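Long-range contacts in epsin-1 (Saccharomyces cerevisiae, PDB 5LOZ), which binds membranes rich in phosphatidylinositol bisphosphates, binds ubiquitin and clathrin, and is required for endocytosis and actin localization: residues S5-V10 and F39-D44; D24-L29 and L64-Y69. All coordinates share one frame; numbering follows the deposited sequence. Where two conformers were deposited one is given.

Both interactions lie in the all-helical ENTH domain, an alpha-alpha superhelix in which helices distant in sequence are brought side by side. Along the chain their segments alternate: 5-10, then 24-29, then 39-44, then 64-69, on helices 5-13, 23-32, 36-50 and 57-73. Interaction 1 therefore joins the first helix to the third, and interaction 2 the second to the fourth. Their centres are about 11 Å apart and the two contacts touch: L9 CD1 lies 3.4 Å from L29 CD2, and I42 CD1 lies 3.8 Å from L29 O. Four consecutive helices of the ENTH domain are thus tied together, with L29 meeting residues of interaction 1.

Interaction 1 of 2, residues S5-V10 and F39-D44; sequences STQVLV and FFEIMD
T6 and I42 make the closest carbon contact between segments 5-10 and 39-44. With OG1 beside the backbone N (chi1 -60°), the T6 methyl CG2 is anti to that N and meets the isoleucine; CG2 sits only 3.4 Å from I42 CG1, closer than usual carbon-carbon contact, and the two side chains cross at about a right angle. One turn further on, V10 continues the seam more loosely, its CG2 lying 4.4 Å from I42 CG2.

The polar side chains pack rather than bond to each other. The extended chains of Q7 and E41 cross at about a right angle, and the amide and carboxylate stack with their planes 21° apart. E41 OE1 rests 3.6 Å from Q7 CG and 3.7 Å from T6 CB, so a carboxylate oxygen lies against carbon on this side. Its hydrogen bond is made to the hydroxyl of S4, whose backbone N also bonds Q7 OE1; S4, just before the segment, thus holds both stacked groups. T6 OG1 hydrogen-bonds D38 OD1, earlier on helix 36-50.

A water bridges the Q7 side-chain amide and the E41 carbonyl, donating to E41 O at 2.7 Å and accepting only weakly from Q7 NE2.

The axes of the two segments run in broadly the same direction, approaching to 9.1 Å and crossing at -30°. Two helices running broadly the same way, with helix 23-32 joining them along the chain, fit the alpha-alpha superhelix of the ENTH domain.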
loop_
_atom_site.group_PDB
_atom_site.type_symbol
_atom_site.label_atom_id
_atom_site.label_comp_id
_atom_site.label_asym_id
_atom_site.label_seq_id
_atom_site.Cartn_x
_atom_site.Cartn_y
_atom_site.Cartn_z
ATOM N N SER A 5 9.384 14.944 -6.486
ATOM C CA SER A 5 9.309 13.861 -7.439
ATOM C C SER A 5 8.787 12.561 -6.767
ATOM O O SER A 5 8.142 11.768 -7.396
ATOM C CB SER A 5 10.704 13.600 -8.055
ATOM O OG SER A 5 11.663 13.340 -7.035
ATOM N N THR A 6 9.061 12.379 -5.487
ATOM C CA THR A 6 8.525 11.210 -4.734
ATOM C C THR A 6 6.984 11.299 -4.638
ATOM O O THR A 6 6.282 10.303 -4.775
ATOM C CB THR A 6 9.153 11.127 -3.336
ATOM O OG1 THR A 6 10.575 10.996 -3.477
ATOM C CG2 THR A 6 8.555 9.918 -2.487
ATOM N N GLN A 7 6.470 12.508 -4.459
ATOM C CA GLN A 7 5.051 12.721 -4.357
ATOM C C GLN A 7 4.380 12.428 -5.698
ATOM O O GLN A 7 3.313 11.847 -5.726
ATOM C CB GLN A 7 4.733 14.108 -3.869
ATOM C CG GLN A 7 5.074 14.331 -2.374
ATOM C CD GLN A 7 4.906 15.767 -1.909
ATOM O OE1 GLN A 7 5.386 16.723 -2.543
ATOM N NE2 GLN A 7 4.249 15.930 -0.788
ATOM N N VAL A 8 5.026 12.791 -6.804
ATOM C CA VAL A 8 4.478 12.496 -8.117
ATOM C C VAL A 8 4.526 10.986 -8.326
ATOM O O VAL A 8 3.554 10.402 -8.803
ATOM C CB VAL A 8 5.253 13.245 -9.259
ATOM C CG1 VAL A 8 4.782 12.775 -10.634
ATOM C CG2 VAL A 8 5.050 14.767 -9.129
ATOM N N LEU A 9 5.656 10.377 -7.957
ATOM C CA LEU A 9 5.810 8.885 -8.041
ATOM C C LEU A 9 4.638 8.155 -7.335
ATOM O O LEU A 9 3.944 7.312 -7.924
ATOM C CB LEU A 9 7.117 8.458 -7.387
ATOM C CG LEU A 9 7.820 7.129 -7.710
ATOM C CD1 LEU A 9 8.621 6.629 -6.503
ATOM C CD2 LEU A 9 6.956 6.126 -8.213
ATOM N N VAL A 10 4.419 8.488 -6.076
ATOM C CA VAL A 10 3.433 7.747 -5.270
ATOM C C VAL A 10 2.018 8.047 -5.762
ATOM O O VAL A 10 1.209 7.128 -5.854
ATOM C CB VAL A 10 3.577 7.967 -3.747
ATOM C CG1 VAL A 10 3.331 9.427 -3.337
ATOM C CG2 VAL A 10 2.662 7.050 -3.015
ATOM N N PHE A 39 10.172 8.666 2.693
ATOM C CA PHE A 39 9.311 7.817 3.543
ATOM C C PHE A 39 8.059 8.533 4.011
ATOM O O PHE A 39 6.957 8.057 3.775
ATOM C CB PHE A 39 10.094 7.334 4.791
ATOM C CG PHE A 39 9.278 6.554 5.743
ATOM C CD1 PHE A 39 9.022 5.221 5.532
ATOM C CD2 PHE A 39 8.694 7.179 6.828
ATOM C CE1 PHE A 39 8.209 4.522 6.392
ATOM C CE2 PHE A 39 7.908 6.473 7.695
ATOM C CZ PHE A 39 7.665 5.140 7.467
ATOM N N PHE A 40 8.218 9.705 4.612
ATOM C CA PHE A 40 7.074 10.452 5.116
ATOM C C PHE A 40 6.121 10.875 3.988
ATOM O O PHE A 40 4.899 10.815 4.153
ATOM C CB PHE A 40 7.528 11.663 5.943
ATOM C CG PHE A 40 8.156 11.290 7.280
ATOM C CD1 PHE A 40 7.363 10.916 8.350
ATOM C CD2 PHE A 40 9.524 11.280 7.443
ATOM C CE1 PHE A 40 7.929 10.578 9.569
ATOM C CE2 PHE A 40 10.099 10.945 8.646
ATOM C CZ PHE A 40 9.300 10.599 9.716
ATOM N N GLU A 41 6.660 11.327 2.870
ATOM C CA GLU A 41 5.788 11.738 1.744
ATOM C C GLU A 41 5.034 10.535 1.159
ATOM O O GLU A 41 3.863 10.618 0.891
ATOM C CB GLU A 41 6.577 12.432 0.656
ATOM C CG GLU A 41 7.157 13.774 1.141
ATOM C CD GLU A 41 8.066 14.410 0.131
ATOM O OE1 GLU A 41 8.319 13.763 -0.906
ATOM O OE2 GLU A 41 8.533 15.543 0.372
ATOM N N ILE A 42 5.739 9.418 0.993
ATOM C CA ILE A 42 5.125 8.151 0.598
ATOM C C ILE A 42 4.015 7.700 1.573
ATOM O O ILE A 42 2.881 7.498 1.166
ATOM C CB ILE A 42 6.165 7.040 0.392
ATOM C CG1 ILE A 42 7.102 7.381 -0.783
ATOM C CG2 ILE A 42 5.456 5.669 0.061
ATOM C CD1 ILE A 42 8.333 6.548 -0.939
ATOM N N MET A 43 4.330 7.612 2.871
ATOM C CA MET A 43 3.354 7.101 3.817
ATOM C C MET A 43 2.150 8.015 3.957
ATOM O O MET A 43 1.031 7.540 4.047
ATOM C CB MET A 43 3.973 6.771 5.197
ATOM C CG MET A 43 5.075 5.711 5.159
ATOM S SD MET A 43 4.858 4.406 3.901
ATOM C CE MET A 43 3.676 3.387 4.719
ATOM N N ASP A 44 2.372 9.329 3.943
ATOM C CA ASP A 44 1.263 10.284 4.048
ATOM C C ASP A 44 0.288 10.240 2.847
ATOM O O ASP A 44 -0.935 10.313 3.055
ATOM C CB ASP A 44 1.749 11.703 4.242
ATOM C CG ASP A 44 0.587 12.676 4.484
ATOM O OD1 ASP A 44 -0.044 12.599 5.566
ATOM O OD2 ASP A 44 0.293 13.481 3.572
HETATM O O HOH W 1 3.001 13.136 0.538
#

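Interaction 2 of 2, residues D24-L29 and L64-Y69; sequences DSLIEL and LTVIDY
The axes of segments 24-29 and 64-69 approach to 9.9 Å and cross at -50°, with L26 and V66 nearest, their CA atoms 6.4 Å apart. This is the second-to-fourth helix pairing of the ENTH superhelix. L26 carries much of it: its CD2 settles over the backbone of the opposing helix, 3.8 Å from V66 CA, with Y69 CB also beside it. Between the two buried residues L29 and V66, L29 CD1 meets V66 CG1 at 3.7 Å, the side chains crossing at about a right angle.

Y69 reaches over to helix 23-32, its CG anti to the backbone N (chi1 -161°). One face of the ring is turned to L26 CB, and the side chain extends to I27, whose CG1 is 3.6 Å from Y69 OH; the ring also stacks with F73. An alanine in place of Y69 would probably leave L26 CB without the ring face it packs on, open a gap beside I27 and deprive F73 of its stacking partner. The CH-pi contact is well centred: L26 CB stands 3.8 Å from the Y69 ring centroid, just 11° off the ring normal.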
loop_
_atom_site.group_PDB
_atom_site.type_symbol
_atom_site.label_atom_id
_atom_site.label_comp_id
_atom_site.label_asym_id
_atom_site.label_seq_id
_atom_site.Cartn_x
_atom_site.Cartn_y
_atom_site.Cartn_z
ATOM N N ASP A 24 7.790 -1.193 -12.046
ATOM C CA ASP A 24 8.626 0.000 -12.007
ATOM C C ASP A 24 8.380 0.825 -10.726
ATOM O O ASP A 24 9.319 1.161 -9.963
ATOM C CB ASP A 24 8.252 0.907 -13.198
ATOM C CG ASP A 24 9.207 0.820 -14.326
ATOM O OD1 ASP A 24 8.839 0.166 -15.338
ATOM O OD2 ASP A 24 10.304 1.436 -14.209
ATOM N N SER A 25 7.114 1.195 -10.531
ATOM C CA SER A 25 6.703 2.043 -9.415
ATOM C C SER A 25 7.003 1.388 -8.063
ATOM O O SER A 25 7.532 2.032 -7.171
ATOM C CB SER A 25 5.206 2.383 -9.525
ATOM O OG SER A 25 4.959 3.103 -10.719
ATOM N N LEU A 26 6.687 0.111 -7.931
ATOM C CA LEU A 26 6.880 -0.565 -6.685
ATOM C C LEU A 26 8.361 -0.599 -6.266
ATOM O O LEU A 26 8.695 -0.365 -5.127
ATOM C CB LEU A 26 6.265 -1.959 -6.743
ATOM C CG LEU A 26 4.716 -1.995 -6.898
ATOM C CD1 LEU A 26 4.265 -3.335 -7.394
ATOM C CD2 LEU A 26 4.015 -1.681 -5.594
ATOM N N ILE A 27 9.231 -0.939 -7.201
ATOM C CA ILE A 27 10.656 -1.032 -6.930
ATOM C C ILE A 27 11.193 0.318 -6.505
ATOM O O ILE A 27 11.924 0.428 -5.500
ATOM C CB ILE A 27 11.422 -1.572 -8.168
ATOM C CG1 ILE A 27 11.141 -3.061 -8.360
ATOM C CG2 ILE A 27 12.957 -1.303 -8.061
ATOM C CD1 ILE A 27 11.466 -3.511 -9.708
ATOM N N GLU A 28 10.802 1.369 -7.232
ATOM C CA GLU A 28 11.254 2.699 -6.884
ATOM C C GLU A 28 10.704 3.160 -5.526
ATOM O O GLU A 28 11.402 3.804 -4.782
ATOM C CB GLU A 28 10.889 3.689 -8.004
ATOM C CG GLU A 28 11.736 4.938 -7.966
ATOM C CD GLU A 28 11.581 5.839 -9.193
ATOM O OE1 GLU A 28 12.030 7.017 -9.097
ATOM O OE2 GLU A 28 11.020 5.379 -10.224
ATOM N N LEU A 29 9.441 2.841 -5.204
ATOM C CA LEU A 29 8.856 3.230 -3.904
ATOM C C LEU A 29 9.542 2.501 -2.736
ATOM O O LEU A 29 9.798 3.089 -1.686
ATOM C CB LEU A 29 7.334 2.972 -3.899
ATOM C CG LEU A 29 6.499 3.953 -4.732
ATOM C CD1 LEU A 29 5.070 3.484 -4.883
ATOM C CD2 LEU A 29 6.514 5.385 -4.112
ATOM N N LEU A 64 -2.972 -0.262 -1.069
ATOM C CA LEU A 64 -2.771 -1.505 -0.340
ATOM C C LEU A 64 -1.748 -2.365 -0.997
ATOM O O LEU A 64 -0.946 -3.036 -0.303
ATOM C CB LEU A 64 -4.102 -2.261 -0.176
ATOM C CG LEU A 64 -5.161 -1.674 0.776
ATOM C CD1 LEU A 64 -6.521 -2.392 0.594
ATOM C CD2 LEU A 64 -4.700 -1.746 2.262
ATOM N N THR A 65 -1.721 -2.369 -2.328
ATOM C CA THR A 65 -0.677 -3.082 -3.113
ATOM C C THR A 65 0.714 -2.505 -2.867
ATOM O O THR A 65 1.680 -3.248 -2.683
ATOM C CB THR A 65 -0.962 -3.051 -4.643
ATOM O OG1 THR A 65 -2.254 -3.622 -4.879
ATOM C CG2 THR A 65 0.059 -3.811 -5.418
ATOM N N VAL A 66 0.804 -1.182 -2.861
ATOM C CA VAL A 66 2.034 -0.516 -2.536
ATOM C C VAL A 66 2.458 -0.874 -1.109
ATOM O O VAL A 66 3.624 -1.260 -0.889
ATOM C CB VAL A 66 1.913 1.011 -2.716
ATOM C CG1 VAL A 66 3.142 1.705 -2.248
ATOM C CG2 VAL A 66 1.614 1.339 -4.186
ATOM N N ILE A 67 1.526 -0.777 -0.137
ATOM C CA ILE A 67 1.886 -1.105 1.257
ATOM C C ILE A 67 2.418 -2.550 1.418
ATOM O O ILE A 67 3.379 -2.809 2.148
ATOM C CB ILE A 67 0.766 -0.799 2.241
ATOM C CG1 ILE A 67 0.427 0.683 2.214
ATOM C CG2 ILE A 67 1.164 -1.275 3.673
ATOM C CD1 ILE A 67 -0.793 1.056 2.957
ATOM N N ASP A 68 1.787 -3.496 0.717
ATOM C CA ASP A 68 2.203 -4.893 0.751
ATOM C C ASP A 68 3.651 -5.025 0.277
ATOM O O ASP A 68 4.455 -5.724 0.940
ATOM C CB ASP A 68 1.245 -5.752 -0.059
ATOM C CG ASP A 68 1.793 -7.130 -0.338
ATOM O OD1 ASP A 68 1.720 -7.937 0.591
ATOM O OD2 ASP A 68 2.371 -7.360 -1.446
ATOM N N TYR A 69 3.991 -4.388 -0.846
ATOM C CA TYR A 69 5.329 -4.454 -1.398
ATOM C C TYR A 69 6.348 -3.812 -0.432
ATOM O O TYR A 69 7.462 -4.306 -0.253
ATOM C CB TYR A 69 5.411 -3.764 -2.735
ATOM C CG TYR A 69 6.611 -4.161 -3.559
ATOM C CD1 TYR A 69 6.585 -5.296 -4.349
ATOM C CD2 TYR A 69 7.769 -3.405 -3.555
ATOM C CE1 TYR A 69 7.662 -5.672 -5.122
ATOM C CE2 TYR A 69 8.873 -3.774 -4.334
ATOM C CZ TYR A 69 8.809 -4.921 -5.115
ATOM O OH TYR A 69 9.844 -5.362 -5.914
#